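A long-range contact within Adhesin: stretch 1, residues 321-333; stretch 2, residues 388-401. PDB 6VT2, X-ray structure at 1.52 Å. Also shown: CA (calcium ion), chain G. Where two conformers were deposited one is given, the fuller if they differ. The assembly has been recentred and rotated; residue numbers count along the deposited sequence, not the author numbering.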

# COMPACT_ATOMS: atom_id res chain seq x y z
N ALA A 321 12.41 1.93 35.71
CA ALA A 321 11.44 1.72 36.78
C ALA A 321 11.79 0.48 37.57
O ALA A 321 12.28 -0.51 37.05
CB ALA A 321 10.06 1.60 36.21
N ASN A 322 11.44 0.53 38.84
CA ASN A 322 11.58 -0.65 39.67
C ASN A 322 10.46 -1.60 39.36
O ASN A 322 9.33 -1.17 39.09
CB ASN A 322 11.51 -0.27 41.14
CG ASN A 322 12.63 0.57 41.58
OD1 ASN A 322 13.80 0.28 41.32
ND2 ASN A 322 12.32 1.64 42.24
N GLN A 323 10.72 -2.87 39.53
CA GLN A 323 9.66 -3.86 39.32
C GLN A 323 8.46 -3.66 40.22
O GLN A 323 7.33 -3.97 39.80
CB GLN A 323 10.21 -5.27 39.50
CG GLN A 323 11.04 -5.65 38.30
CD GLN A 323 11.56 -7.05 38.37
OE1 GLN A 323 10.92 -7.95 39.01
NE2 GLN A 323 12.73 -7.27 37.80
N THR A 324 8.67 -3.16 41.41
CA THR A 324 7.52 -2.96 42.26
C THR A 324 6.55 -1.99 41.63
O THR A 324 5.37 -2.03 41.98
CB THR A 324 7.96 -2.52 43.66
OG1 THR A 324 6.76 -2.48 44.45
CG2 THR A 324 8.61 -1.17 43.67
N ASP A 325 6.99 -1.16 40.68
CA ASP A 325 6.07 -0.25 40.05
C ASP A 325 5.08 -0.96 39.15
O ASP A 325 4.02 -0.39 38.84
CB ASP A 325 6.85 0.79 39.26
CG ASP A 325 7.61 1.73 40.08
OD1 ASP A 325 7.57 1.65 41.31
OD2 ASP A 325 8.34 2.57 39.47
N LYS A 326 5.36 -2.18 38.70
CA LYS A 326 4.37 -2.88 37.90
C LYS A 326 3.70 -4.06 38.56
O LYS A 326 2.81 -4.63 37.95
CB LYS A 326 4.98 -3.36 36.59
CG LYS A 326 6.06 -4.30 36.78
CD LYS A 326 6.51 -4.92 35.36
CE LYS A 326 5.62 -5.93 34.82
NZ LYS A 326 6.19 -6.66 33.66
N TYR A 327 4.14 -4.48 39.73
CA TYR A 327 3.57 -5.62 40.42
C TYR A 327 2.86 -5.17 41.67
O TYR A 327 3.39 -4.37 42.44
CB TYR A 327 4.69 -6.62 40.85
CG TYR A 327 5.29 -7.25 39.63
CD1 TYR A 327 4.52 -8.03 38.78
CD2 TYR A 327 6.62 -7.08 39.31
CE1 TYR A 327 5.04 -8.59 37.64
CE2 TYR A 327 7.14 -7.59 38.18
CZ TYR A 327 6.37 -8.37 37.34
OH TYR A 327 6.88 -8.92 36.17
N THR A 328 1.69 -5.77 41.93
CA THR A 328 0.96 -5.58 43.17
C THR A 328 0.68 -6.97 43.73
O THR A 328 -0.00 -7.76 43.05
CB THR A 328 -0.34 -4.85 42.90
OG1 THR A 328 -0.01 -3.56 42.40
CG2 THR A 328 -1.13 -4.69 44.17
N PRO A 329 1.19 -7.28 44.93
CA PRO A 329 0.88 -8.58 45.53
C PRO A 329 -0.61 -8.76 45.77
O PRO A 329 -1.32 -7.83 46.14
CB PRO A 329 1.66 -8.57 46.84
CG PRO A 329 2.69 -7.52 46.65
CD PRO A 329 2.14 -6.50 45.74
N ASN A 330 -1.05 -10.01 45.57
CA ASN A 330 -2.33 -10.49 46.08
C ASN A 330 -2.20 -10.88 47.53
O ASN A 330 -1.16 -11.39 47.96
CB ASN A 330 -2.80 -11.70 45.29
CG ASN A 330 -3.07 -11.35 43.82
OD1 ASN A 330 -3.47 -10.23 43.50
ND2 ASN A 330 -2.79 -12.26 42.96
N ASN A 331 -3.25 -10.59 48.28
CA ASN A 331 -3.29 -10.99 49.66
C ASN A 331 -3.58 -12.46 49.78
O ASN A 331 -4.16 -13.06 48.89
CB ASN A 331 -4.36 -10.19 50.36
CG ASN A 331 -4.08 -8.73 50.32
OD1 ASN A 331 -4.95 -7.90 50.00
ND2 ASN A 331 -2.87 -8.38 50.64
N PRO A 332 -3.19 -13.08 50.88
CA PRO A 332 -3.51 -14.50 51.08
C PRO A 332 -5.00 -14.75 51.22
O PRO A 332 -5.77 -13.88 51.63
CB PRO A 332 -2.76 -14.85 52.37
CG PRO A 332 -2.54 -13.64 53.03
CD PRO A 332 -2.43 -12.51 52.00
N GLY A 333 -5.39 -15.95 50.84
CA GLY A 333 -6.79 -16.28 50.77
C GLY A 333 -7.42 -16.43 52.13
O GLY A 333 -8.63 -16.24 52.27
N ALA A 388 20.63 0.76 46.31
CA ALA A 388 20.46 2.05 45.68
C ALA A 388 19.08 2.23 45.07
O ALA A 388 18.73 3.36 44.71
CB ALA A 388 21.56 2.28 44.63
N SER A 389 18.32 1.14 44.92
CA SER A 389 17.03 1.23 44.20
C SER A 389 16.19 0.06 44.71
O SER A 389 16.10 -1.05 44.16
CB SER A 389 17.25 1.18 42.69
OG SER A 389 16.09 1.61 42.02
N ARG A 390 15.60 0.26 45.88
CA ARG A 390 14.86 -0.81 46.52
C ARG A 390 13.59 -1.07 45.73
O ARG A 390 12.96 -0.15 45.21
CB ARG A 390 14.53 -0.43 47.96
CG ARG A 390 15.74 -0.57 48.87
CD ARG A 390 15.50 0.28 50.14
NE ARG A 390 14.37 -0.17 50.93
CZ ARG A 390 14.44 -1.13 51.84
NH1 ARG A 390 13.36 -1.46 52.51
NH2 ARG A 390 15.57 -1.80 52.02
N SER A 391 13.23 -2.33 45.60
CA SER A 391 12.09 -2.73 44.80
C SER A 391 11.33 -3.76 45.61
O SER A 391 11.64 -4.96 45.57
CB SER A 391 12.57 -3.30 43.48
OG SER A 391 11.48 -3.56 42.64
N ARG A 392 10.29 -3.27 46.29
CA ARG A 392 9.66 -4.06 47.34
C ARG A 392 8.20 -3.67 47.43
O ARG A 392 7.78 -2.61 46.95
CB ARG A 392 10.35 -3.83 48.69
CG ARG A 392 11.77 -4.25 48.70
CD ARG A 392 12.40 -4.05 50.11
NE ARG A 392 13.78 -4.41 49.96
CZ ARG A 392 14.53 -5.00 50.87
NH1 ARG A 392 14.01 -5.27 52.08
NH2 ARG A 392 15.75 -5.33 50.57
N ASP A 393 7.43 -4.55 48.09
CA ASP A 393 6.06 -4.27 48.48
C ASP A 393 5.93 -4.80 49.88
O ASP A 393 6.75 -5.61 50.32
CB ASP A 393 5.04 -4.88 47.55
CG ASP A 393 4.80 -4.07 46.28
OD1 ASP A 393 4.66 -2.85 46.40
OD2 ASP A 393 4.67 -4.64 45.20
N THR A 394 4.94 -4.32 50.60
CA THR A 394 4.63 -4.79 51.94
C THR A 394 3.20 -5.29 51.94
O THR A 394 2.29 -4.62 51.44
CB THR A 394 4.80 -3.70 52.96
OG1 THR A 394 6.16 -3.26 52.99
CG2 THR A 394 4.40 -4.28 54.39
N ILE A 395 2.98 -6.48 52.46
CA ILE A 395 1.60 -6.93 52.76
C ILE A 395 1.45 -6.75 54.27
O ILE A 395 2.19 -7.35 54.98
CB ILE A 395 1.40 -8.36 52.34
CG1 ILE A 395 1.78 -8.58 50.88
CG2 ILE A 395 0.02 -8.86 52.66
CD1 ILE A 395 1.77 -9.99 50.48
N THR A 396 0.49 -5.98 54.70
CA THR A 396 0.35 -5.66 56.13
C THR A 396 -0.18 -6.86 56.91
O THR A 396 -0.80 -7.67 56.37
CB THR A 396 -0.50 -4.41 56.30
OG1 THR A 396 -1.73 -4.66 55.65
CG2 THR A 396 0.17 -3.21 55.68
N ALA A 397 0.11 -6.87 58.20
CA ALA A 397 -0.23 -7.95 59.13
C ALA A 397 -1.75 -8.08 59.27
O ALA A 397 -2.18 -9.16 59.37
CB ALA A 397 0.44 -7.72 60.45
N ASP A 398 -2.54 -7.05 59.00
CA ASP A 398 -4.00 -7.21 58.99
C ASP A 398 -4.45 -8.05 57.79
O ASP A 398 -5.53 -8.50 57.81
CB ASP A 398 -4.72 -5.88 59.11
CG ASP A 398 -4.43 -4.93 58.00
OD1 ASP A 398 -3.69 -5.27 57.17
OD2 ASP A 398 -5.03 -3.86 57.97
N ARG A 399 -3.62 -8.24 56.78
CA ARG A 399 -3.96 -9.11 55.70
C ARG A 399 -3.40 -10.49 55.85
O ARG A 399 -3.70 -11.35 55.02
CB ARG A 399 -3.41 -8.53 54.39
CG ARG A 399 -3.85 -7.09 54.15
CD ARG A 399 -4.87 -7.01 53.10
NE ARG A 399 -5.20 -5.62 52.78
CZ ARG A 399 -6.45 -5.16 52.66
NH1 ARG A 399 -7.49 -5.97 52.85
NH2 ARG A 399 -6.65 -3.88 52.37
N THR A 400 -2.64 -10.77 56.92
CA THR A 400 -2.01 -12.07 56.99
C THR A 400 -2.23 -12.81 58.29
O THR A 400 -2.28 -14.03 58.28
CB THR A 400 -0.49 -11.96 56.85
OG1 THR A 400 -0.01 -11.11 57.89
CG2 THR A 400 -0.10 -11.36 55.48
N VAL A 401 -2.39 -12.07 59.39
CA VAL A 401 -2.38 -12.59 60.75
C VAL A 401 -3.78 -12.53 61.34
O VAL A 401 -4.49 -11.53 61.14
CB VAL A 401 -1.42 -11.75 61.60
CG1 VAL A 401 -1.63 -11.95 63.07
CG2 VAL A 401 0.04 -12.08 61.25
CA CA G . 4.17 -2.63 43.94
O HOH W 1 14.09 3.81 43.36
O HOH W 2 2.34 -1.58 42.60
O HOH W 3 -5.69 -11.51 53.13
O HOH W 4 4.36 -0.30 44.55
O HOH W 5 2.06 -2.72 44.97

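The contact runs from hydrogen bonds, through a calcium site, to an end where two prolines pack, and together the stretches bury 625 Å² across at least 63 residues of sequence. Asn322 opens it. Its CA-to-CB bond points toward stretch 2, and with chi1 in m, Asn322 OD1 accepts a hydrogen bond from Ser389 OG at 2.7 Å. The amide then has a second use: Asn322 ND2 donates to water 1 at 3.0 Å, and that water donates back to Ser389 OG at 3.3 Å. A carboxamide suits this place because it carries an acceptor for the serine and a donor for the water.

From Asn322 the chain turns: Asp325 N donates a hydrogen bond to Asn322 O at 2.8 Å, and Thr324 N donates to Ser391 OG at 3.1 Å, so a small buried hydroxyl serves as acceptor for a backbone amide.

Thr324 is heavily used. Thr324 OG1 donates to Arg392 O at 2.7 Å and binds the calcium ion at 2.6 Å, while Thr324 O reaches the calcium ion at 2.4 Å. A hydroxyl can do both, offering a lone pair to the metal and its proton to a carbonyl. Tyr327 O adds a ligand at 2.4 Å from the calcium ion, a backbone contribution, while the end of the tyrosine side chain leads away from stretch 2. Across the gap Asp393 points toward stretch 1 and grips the metal with both oxygens, Asp393 OD1 at 2.5 Å and Asp393 OD2 at 2.4 Å from the calcium ion. Asp393 OD2 lies 3.1 Å from Tyr327 O, a close pair of oxygens that share the cation rather than a hydrogen bond. Waters 2, 4 and 5 bring the ligands to eight.

Past the metal, apolar packing on Ile395 joins in, mixed with polar neighbours. Pro329 points toward stretch 2, and Pro329 CB packs against Ile395 CD1 at 3.9 Å; Pro329 CD also lies 3.2 Å from Asp393 OD2, so one ring borders both the metal site and the buried isoleucine. Asn331 starts sideways, but its end comes nearer, bringing Asn331 ND2 to 3.6 Å from Ile395 CG2 and Asn331 OD1 to 3.2 Å from Arg399 CD, part of the aliphatic stem of an exposed arginine. Pro332 closes the contact, its compact ring offering carbon surface: Pro332 CD sits 4.4 Å from Ile395 CG2, and Pro332 CG rests 3.2 Å from Arg399 O. Water 3 ties the backbones here, donating to Pro332 O at 2.8 Å and to Arg399 O at 2.7 Å.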